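Local coordinates for protein esterase E25 (Uncultured bacterium, PDB 4Q05) that catalyses the hydrolysis of ester bonds, as a dimeric bacterial esterase of the hormone-sensitive lipase family, at residues E112-Y117 / R181-T186; K131-T136 / I154-L159. All coordinates share one frame; numbering follows the deposited sequence.

How the interactions relate
Of the elements that take part, strand 114-120 comes first along the chain, after an N-terminal run of helices and strand 105-111; its opening turn will later meet helix 179-194 across 63 intervening residues to close interaction 1. Within that long loop lies the whole of interaction 2: strand 132-136 follows strand 114-120, and helix 151-160 packs back on it after only 17 residues. The two closures are therefore nested and do not cross. Both strands belong to the same mixed sheet, separated there by strand 164-168, while the helices cover its opposite faces. The contact centres lie about 17 Å apart, yet they meet where Val184 CG2 comes within 4.1 Å of Thr136 CG2.

Interaction 1 (E112-Y117 / R181-T186); sequences EGVSVY and RDDVFT
Val114 carries this contact, setting both its methyls against Asp183 where a beta hairpin of the alpha/beta hydrolase fold meets helix 179-194. The hairpin joins antiparallel strands 105-111 and 114-120 through Glu112 and Gly113, whose backbone angles, with both phi values positive and psi near zero at Gly113 (83°/-7°), fit a type I' turn; at the second position a side chain would collide with the preceding carbonyl oxygen.

The direct contacts are van der Waals. Val114 CG1, anti to the backbone N (chi1 -179°), lies 3.8 Å from Asp183 CB, whereas Val114 CG2 lies alongside the carboxylate, 3.8 Å from Asp183 OD1, and also meets the helix backbone at Asp183 O. Val114 CG2 also touches Thr186 CG2, likewise at 3.8 Å, so one methyl touches two residues three apart on the same side of the helix. At the margin, Glu112 presents CB to Thr186 CG2 at a tight 3.4 Å, while its carboxylate leads away from the helix.

No direct hydrogen bond joins the segments; the polar links found run through two waters. One water donates to Asp183 OD1 at 3.2 Å and only weakly to Gly113 O. Another accepts from Ser115 N at 3.0 Å and gives a weak bond to Asp183 OD2. Each carboxylate oxygen is thus bridged to the hairpin, though each bridge has one weak leg. The stronger partner is Arg170, whose NH2 forms a salt bridge with OD1 and probably stabilises the buried negative charge. On the strand side, Ser115 OG bonds to Asp168 OD2.

Within the helix, Thr186 turns its hydroxyl back while its methyl faces the hairpin: OG1 donates to Asp182 O at 2.9 Å from above the carbonyl plane, sharing that oxygen with Thr186 N.

Interaction 2 (K131-T136 / I154-L159); sequences KLFVHT and IVIATL
Ile156 lays its CG2 methyl over the centre of the Phe133 ring, a CH-pi contact with the carbon 3.9 Å from the ring centroid and only 4° off the normal. The distances to individual ring atoms support this centring: Ile156 CG2 is 4.0 Å from Phe133 CD2 and hardly farther from CG, CD1 and CE2.

The other branch of the isoleucine reaches toward the far end of the ring. Because CG1 stands anti to the carbonyl carbon and the chain then extends (chi2 171°), Ile156 CD1 arrives 3.7 Å from both Phe133 CE1 and Phe133 CZ. One residue therefore grips the phenyl group at two places, and the two side chains cross at about a right angle. Phe133 sends its ring out from the strand with CG anti to the backbone N (chi1 -174°), and His135 CB abuts the ring edge in its plane.

The same methyl has a second neighbour in the imidazole: Ile156 CD1 lies 3.9 Å from His135 ND1, approaching the ring obliquely. That nitrogen also has a weak hydrogen bond with Gly203 O, so the methyl packs beside a polar atom that already has a partner. A leucine in place of Phe133 would probably deprive Ile156 CG2 of its flat aromatic seat and leave a gap beside Ile156 CD1, where the CE1-CZ end of the ring now lies.

All three touching residues are buried, and no hydrogen bond crosses between the segments, consistent with core packing that is mainly apolar. It joins the first strand and the helix of the beta-alpha-beta crossover that runs from strand 132-136 through helix 151-160 to the adjacent parallel strand 164-168. Phe348 of helix 342-358 also touches Ile156, Ala157 rests on Val164 of strand 164-168, and helix 91-102 packs against Ile154 and Thr158.

Interaction 1 (E112-Y117 / R181-T186)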
ATOM      1  N   GLU A 112      24.577  17.155 -23.371  1.00 28.31           N
ATOM      2  CA  GLU A 112      25.885  16.562 -23.124  1.00 27.64           C
ATOM      3  C   GLU A 112      25.968  15.166 -23.713  1.00 28.37           C
ATOM      4  O   GLU A 112      26.437  14.233 -23.069  1.00 25.10           O
ATOM      5  CB  GLU A 112      26.169  16.529 -21.621  1.00 27.86           C
ATOM      6  CG  GLU A 112      26.233  17.924 -21.028  1.00 30.76           C
ATOM      7  CD  GLU A 112      27.389  18.716 -21.619  1.00 40.90           C
ATOM      8  OE1 GLU A 112      28.498  18.147 -21.673  1.00 37.07           O
ATOM      9  OE2 GLU A 112      27.189  19.879 -22.041  1.00 40.40           O
ATOM     10  N   GLY A 113      25.484  15.022 -24.942  1.00 27.44           N
ATOM     11  CA  GLY A 113      25.589  13.760 -25.645  1.00 29.04           C
ATOM     12  C   GLY A 113      24.487  12.775 -25.287  1.00 29.16           C
ATOM     13  O   GLY A 113      24.396  11.712 -25.892  1.00 29.31           O
ATOM     14  N   VAL A 114      23.659  13.116 -24.301  1.00 28.03           N
ATOM     15  CA  VAL A 114      22.567  12.221 -23.876  1.00 29.18           C
ATOM     16  C   VAL A 114      21.257  12.555 -24.594  1.00 26.17           C
ATOM     17  O   VAL A 114      20.819  13.707 -24.620  1.00 25.52           O
ATOM     18  CB  VAL A 114      22.309  12.267 -22.338  1.00 29.77           C
ATOM     19  CG1 VAL A 114      21.180  11.287 -21.947  1.00 23.20           C
ATOM     20  CG2 VAL A 114      23.585  11.953 -21.555  1.00 25.64           C
ATOM     21  N   SER A 115      20.637  11.536 -25.174  1.00 27.53           N
ATOM     22  CA  SER A 115      19.326  11.682 -25.798  1.00 28.08           C
ATOM     23  C   SER A 115      18.277  12.063 -24.748  1.00 28.19           C
ATOM     24  O   SER A 115      18.160  11.404 -23.713  1.00 26.68           O
ATOM     25  CB  SER A 115      18.931  10.361 -26.461  1.00 29.11           C
ATOM     26  OG  SER A 115      17.701  10.488 -27.141  1.00 30.62           O
ATOM     27  N   VAL A 116      17.528  13.132 -25.000  1.00 27.67           N
ATOM     28  CA  VAL A 116      16.439  13.524 -24.100  1.00 28.12           C
ATOM     29  C   VAL A 116      15.188  13.927 -24.872  1.00 29.69           C
ATOM     30  O   VAL A 116      15.251  14.215 -26.059  1.00 28.79           O
ATOM     31  CB  VAL A 116      16.833  14.703 -23.188  1.00 26.30           C
ATOM     32  CG1 VAL A 116      18.048  14.328 -22.338  1.00 27.63           C
ATOM     33  CG2 VAL A 116      17.097  15.972 -24.019  1.00 26.56           C
ATOM     34  N   TYR A 117      14.054  13.956 -24.184  1.00 26.95           N
ATOM     35  CA  TYR A 117      12.836  14.474 -24.779  1.00 25.08           C
ATOM     36  C   TYR A 117      12.267  15.535 -23.881  1.00 26.38           C
ATOM     37  O   TYR A 117      12.046  15.292 -22.687  1.00 24.65           O
ATOM     38  CB  TYR A 117      11.814  13.357 -25.006  1.00 26.67           C
ATOM     39  CG  TYR A 117      12.240  12.423 -26.104  1.00 30.83           C
ATOM     40  CD1 TYR A 117      11.949  12.704 -27.432  1.00 29.84           C
ATOM     41  CD2 TYR A 117      12.978  11.287 -25.819  1.00 26.21           C
ATOM     42  CE1 TYR A 117      12.368  11.859 -28.445  1.00 29.38           C
ATOM     43  CE2 TYR A 117      13.397  10.442 -26.822  1.00 26.28           C
ATOM     44  CZ  TYR A 117      13.089  10.731 -28.128  1.00 30.32           C
ATOM     45  OH  TYR A 117      13.512   9.885 -29.124  1.00 30.36           O
ATOM     46  N   ARG A 181      23.107   4.647 -16.038  1.00 29.58           N
ATOM     47  CA  ARG A 181      23.436   5.396 -14.835  1.00 31.28           C
ATOM     48  C   ARG A 181      24.213   6.659 -15.200  1.00 31.49           C
ATOM     49  O   ARG A 181      23.883   7.760 -14.745  1.00 29.84           O
ATOM     50  CB  ARG A 181      24.261   4.501 -13.910  1.00 34.50           C
ATOM     51  CG  ARG A 181      25.046   5.188 -12.797  1.00 37.91           C
ATOM     52  CD  ARG A 181      25.892   4.128 -12.092  1.00 41.58           C
ATOM     53  NE  ARG A 181      26.468   4.595 -10.839  1.00 46.21           N
ATOM     54  CZ  ARG A 181      25.900   4.442  -9.646  1.00 51.86           C
ATOM     55  NH1 ARG A 181      24.722   3.828  -9.525  1.00 38.21           N
ATOM     56  NH2 ARG A 181      26.514   4.911  -8.568  1.00 56.78           N
ATOM     57  N   ASP A 182      25.243   6.494 -16.024  1.00 30.34           N
ATOM     58  CA  ASP A 182      26.092   7.620 -16.423  1.00 32.62           C
ATOM     59  C   ASP A 182      25.285   8.711 -17.116  1.00 27.31           C
ATOM     60  O   ASP A 182      25.439   9.901 -16.819  1.00 28.54           O
ATOM     61  CB  ASP A 182      27.232   7.152 -17.348  1.00 27.35           C
ATOM     62  CG  ASP A 182      28.291   6.329 -16.616  1.00 36.25           C
ATOM     63  OD1 ASP A 182      28.323   6.350 -15.364  1.00 35.90           O
ATOM     64  OD2 ASP A 182      29.091   5.659 -17.301  1.00 36.25           O
ATOM     65  N   ASP A 183      24.432   8.299 -18.048  1.00 25.55           N
ATOM     66  CA  ASP A 183      23.582   9.239 -18.770  1.00 23.44           C
ATOM     67  C   ASP A 183      22.672  10.035 -17.860  1.00 27.17           C
ATOM     68  O   ASP A 183      22.536  11.258 -18.010  1.00 27.62           O
ATOM     69  CB  ASP A 183      22.747   8.520 -19.822  1.00 24.64           C
ATOM     70  CG  ASP A 183      23.581   8.065 -20.999  1.00 29.81           C
ATOM     71  OD1 ASP A 183      24.779   8.417 -21.025  1.00 29.64           O
ATOM     72  OD2 ASP A 183      23.038   7.372 -21.885  1.00 31.00           O
ATOM     73  N   VAL A 184      22.041   9.361 -16.910  1.00 26.52           N
ATOM     74  CA  VAL A 184      21.179  10.093 -15.999  1.00 25.40           C
ATOM     75  C   VAL A 184      22.006  11.082 -15.184  1.00 27.34           C
ATOM     76  O   VAL A 184      21.645  12.248 -15.056  1.00 26.78           O
ATOM     77  CB  VAL A 184      20.354   9.162 -15.101  1.00 27.33           C
ATOM     78  CG1 VAL A 184      19.583   9.974 -14.095  1.00 30.01           C
ATOM     79  CG2 VAL A 184      19.398   8.340 -15.965  1.00 24.70           C
ATOM     80  N   PHE A 185      23.141  10.631 -14.670  1.00 29.64           N
ATOM     81  CA  PHE A 185      24.012  11.529 -13.916  1.00 29.40           C
ATOM     82  C   PHE A 185      24.462  12.725 -14.762  1.00 30.80           C
ATOM     83  O   PHE A 185      24.460  13.865 -14.300  1.00 29.56           O
ATOM     84  CB  PHE A 185      25.218  10.762 -13.387  1.00 30.52           C
ATOM     85  CG  PHE A 185      26.183  11.610 -12.617  1.00 35.16           C
ATOM     86  CD1 PHE A 185      25.878  12.036 -11.339  1.00 39.39           C
ATOM     87  CD2 PHE A 185      27.395  11.978 -13.172  1.00 39.98           C
ATOM     88  CE1 PHE A 185      26.763  12.820 -10.623  1.00 45.33           C
ATOM     89  CE2 PHE A 185      28.288  12.761 -12.461  1.00 44.19           C
ATOM     90  CZ  PHE A 185      27.971  13.178 -11.183  1.00 39.40           C
ATOM     91  N   THR A 186      24.831  12.456 -16.011  1.00 27.87           N
ATOM     92  CA  THR A 186      25.300  13.506 -16.918  1.00 30.27           C
ATOM     93  C   THR A 186      24.258  14.593 -17.090  1.00 26.43           C
ATOM     94  O   THR A 186      24.555  15.778 -16.973  1.00 28.09           O
ATOM     95  CB  THR A 186      25.653  12.917 -18.305  1.00 27.19           C
ATOM     96  OG1 THR A 186      26.819  12.100 -18.189  1.00 31.87           O
ATOM     97  CG2 THR A 186      25.926  14.012 -19.311  1.00 27.21           C
TER
HETATM   98  O   HOH W   1      25.161   9.045 -24.091  1.00 45.73           O
HETATM   99  O   HOH W   2      21.426   8.762 -24.511  1.00 27.76           O

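Interaction 2 (K131-T136 / I154-L159)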
ATOM      1  N   LYS A 131       9.705  25.021 -12.274  1.00 29.76           N
ATOM      2  CA  LYS A 131      10.102  23.712 -11.771  1.00 29.84           C
ATOM      3  C   LYS A 131      10.315  22.760 -12.945  1.00 28.40           C
ATOM      4  O   LYS A 131       9.882  23.033 -14.064  1.00 28.41           O
ATOM      5  CB  LYS A 131       9.029  23.163 -10.825  1.00 29.46           C
ATOM      6  CG  LYS A 131       8.632  24.109  -9.683  1.00 29.66           C
ATOM      7  CD  LYS A 131       9.839  24.590  -8.898  1.00 31.48           C
ATOM      8  CE  LYS A 131       9.425  25.235  -7.576  1.00 32.05           C
ATOM      9  NZ  LYS A 131       8.367  26.254  -7.778  1.00 35.27           N
ATOM     10  N   LEU A 132      10.978  21.637 -12.698  1.00 27.28           N
ATOM     11  CA  LEU A 132      11.191  20.667 -13.763  1.00 29.55           C
ATOM     12  C   LEU A 132      11.112  19.237 -13.247  1.00 27.09           C
ATOM     13  O   LEU A 132      11.657  18.911 -12.185  1.00 29.48           O
ATOM     14  CB  LEU A 132      12.541  20.898 -14.448  1.00 28.62           C
ATOM     15  CG  LEU A 132      12.888  19.938 -15.588  1.00 24.18           C
ATOM     16  CD1 LEU A 132      11.959  20.135 -16.768  1.00 22.22           C
ATOM     17  CD2 LEU A 132      14.348  20.123 -16.015  1.00 29.50           C
ATOM     18  N   PHE A 133      10.424  18.389 -14.000  1.00 26.50           N
ATOM     19  CA  PHE A 133      10.337  16.984 -13.645  1.00 26.62           C
ATOM     20  C   PHE A 133      11.227  16.222 -14.599  1.00 22.93           C
ATOM     21  O   PHE A 133      10.975  16.181 -15.801  1.00 24.67           O
ATOM     22  CB  PHE A 133       8.896  16.471 -13.748  1.00 25.77           C
ATOM     23  CG  PHE A 133       8.726  15.063 -13.250  1.00 25.92           C
ATOM     24  CD1 PHE A 133       9.190  13.994 -13.995  1.00 24.43           C
ATOM     25  CD2 PHE A 133       8.109  14.817 -12.032  1.00 25.60           C
ATOM     26  CE1 PHE A 133       9.053  12.699 -13.545  1.00 25.38           C
ATOM     27  CE2 PHE A 133       7.963  13.530 -11.568  1.00 28.94           C
ATOM     28  CZ  PHE A 133       8.436  12.460 -12.328  1.00 28.80           C
ATOM     29  N   VAL A 134      12.282  15.624 -14.061  1.00 25.23           N
ATOM     30  CA  VAL A 134      13.196  14.857 -14.888  1.00 22.08           C
ATOM     31  C   VAL A 134      12.770  13.398 -14.810  1.00 25.02           C
ATOM     32  O   VAL A 134      12.756  12.786 -13.734  1.00 23.81           O
ATOM     33  CB  VAL A 134      14.649  15.032 -14.433  1.00 26.20           C
ATOM     34  CG1 VAL A 134      15.565  14.159 -15.281  1.00 25.21           C
ATOM     35  CG2 VAL A 134      15.053  16.516 -14.512  1.00 21.39           C
ATOM     36  N   HIS A 135      12.409  12.844 -15.955  1.00 23.17           N
ATOM     37  CA  HIS A 135      11.728  11.560 -15.962  1.00 24.16           C
ATOM     38  C   HIS A 135      12.643  10.462 -16.477  1.00 27.97           C
ATOM     39  O   HIS A 135      13.370  10.655 -17.453  1.00 23.25           O
ATOM     40  CB  HIS A 135      10.469  11.654 -16.818  1.00 24.58           C
ATOM     41  CG  HIS A 135       9.914  10.326 -17.208  1.00 26.17           C
ATOM     42  ND1 HIS A 135       9.310   9.479 -16.302  1.00 27.24           N
ATOM     43  CD2 HIS A 135       9.877   9.691 -18.404  1.00 25.10           C
ATOM     44  CE1 HIS A 135       8.927   8.376 -16.924  1.00 24.22           C
ATOM     45  NE2 HIS A 135       9.265   8.477 -18.198  1.00 29.26           N
ATOM     46  N   THR A 136      12.622   9.315 -15.807  1.00 21.85           N
ATOM     47  CA  THR A 136      13.423   8.175 -16.226  1.00 22.70           C
ATOM     48  C   THR A 136      12.458   7.035 -16.503  1.00 27.44           C
ATOM     49  O   THR A 136      11.797   6.540 -15.590  1.00 25.55           O
ATOM     50  CB  THR A 136      14.412   7.755 -15.133  1.00 23.50           C
ATOM     51  OG1 THR A 136      13.705   7.559 -13.908  1.00 26.66           O
ATOM     52  CG2 THR A 136      15.444   8.860 -14.917  1.00 27.09           C
ATOM     53  N   ILE A 154       4.618  11.927 -20.829  1.00 28.06           N
ATOM     54  CA  ILE A 154       3.472  12.673 -21.338  1.00 29.63           C
ATOM     55  C   ILE A 154       2.355  12.693 -20.287  1.00 31.58           C
ATOM     56  O   ILE A 154       1.731  13.733 -20.045  1.00 25.96           O
ATOM     57  CB  ILE A 154       2.977  12.048 -22.643  1.00 29.98           C
ATOM     58  CG1 ILE A 154       4.026  12.247 -23.745  1.00 26.59           C
ATOM     59  CG2 ILE A 154       1.621  12.633 -23.055  1.00 30.17           C
ATOM     60  CD1 ILE A 154       3.828  11.315 -24.934  1.00 31.94           C
ATOM     61  N   VAL A 155       2.126  11.549 -19.646  1.00 27.50           N
ATOM     62  CA  VAL A 155       1.092  11.455 -18.619  1.00 30.96           C
ATOM     63  C   VAL A 155       1.425  12.340 -17.429  1.00 30.99           C
ATOM     64  O   VAL A 155       0.581  13.095 -16.938  1.00 29.61           O
ATOM     65  CB  VAL A 155       0.922  10.018 -18.095  1.00 31.28           C
ATOM     66  CG1 VAL A 155       0.007  10.023 -16.887  1.00 27.49           C
ATOM     67  CG2 VAL A 155       0.392   9.104 -19.182  1.00 28.09           C
ATOM     68  N   ILE A 156       2.661  12.244 -16.953  1.00 25.70           N
ATOM     69  CA  ILE A 156       3.089  13.083 -15.862  1.00 23.60           C
ATOM     70  C   ILE A 156       2.954  14.558 -16.243  1.00 27.22           C
ATOM     71  O   ILE A 156       2.413  15.368 -15.484  1.00 27.08           O
ATOM     72  CB  ILE A 156       4.552  12.763 -15.477  1.00 29.36           C
ATOM     73  CG1 ILE A 156       4.650  11.347 -14.890  1.00 26.35           C
ATOM     74  CG2 ILE A 156       5.081  13.790 -14.507  1.00 24.10           C
ATOM     75  CD1 ILE A 156       6.097  10.856 -14.686  1.00 27.40           C
ATOM     76  N   ALA A 157       3.457  14.911 -17.418  1.00 29.17           N
ATOM     77  CA  ALA A 157       3.423  16.315 -17.835  1.00 33.64           C
ATOM     78  C   ALA A 157       1.995  16.875 -17.813  1.00 27.67           C
ATOM     79  O   ALA A 157       1.742  17.889 -17.169  1.00 28.91           O
ATOM     80  CB  ALA A 157       4.054  16.491 -19.205  1.00 27.93           C
ATOM     81  N   THR A 158       1.065  16.209 -18.497  1.00 31.49           N
ATOM     82  CA  THR A 158      -0.299  16.734 -18.592  1.00 33.34           C
ATOM     83  C   THR A 158      -1.023  16.751 -17.274  1.00 33.55           C
ATOM     84  O   THR A 158      -1.658  17.741 -16.933  1.00 30.25           O
ATOM     85  CB  THR A 158      -1.214  15.939 -19.541  1.00 38.89           C
ATOM     86  OG1 THR A 158      -0.719  14.608 -19.722  1.00 45.86           O
ATOM     87  CG2 THR A 158      -1.333  16.629 -20.847  1.00 36.93           C
ATOM     88  N   LEU A 159      -0.952  15.646 -16.543  1.00 31.82           N
ATOM     89  CA  LEU A 159      -1.765  15.515 -15.340  1.00 25.90           C
ATOM     90  C   LEU A 159      -1.132  16.162 -14.129  1.00 31.94           C
ATOM     91  O   LEU A 159      -1.835  16.726 -13.304  1.00 35.12           O
ATOM     92  CB  LEU A 159      -2.085  14.048 -15.064  1.00 29.66           C
ATOM     93  CG  LEU A 159      -2.917  13.429 -16.184  1.00 33.74           C
ATOM     94  CD1 LEU A 159      -3.417  12.050 -15.804  1.00 26.90           C
ATOM     95  CD2 LEU A 159      -4.075  14.344 -16.511  1.00 32.70           C
TER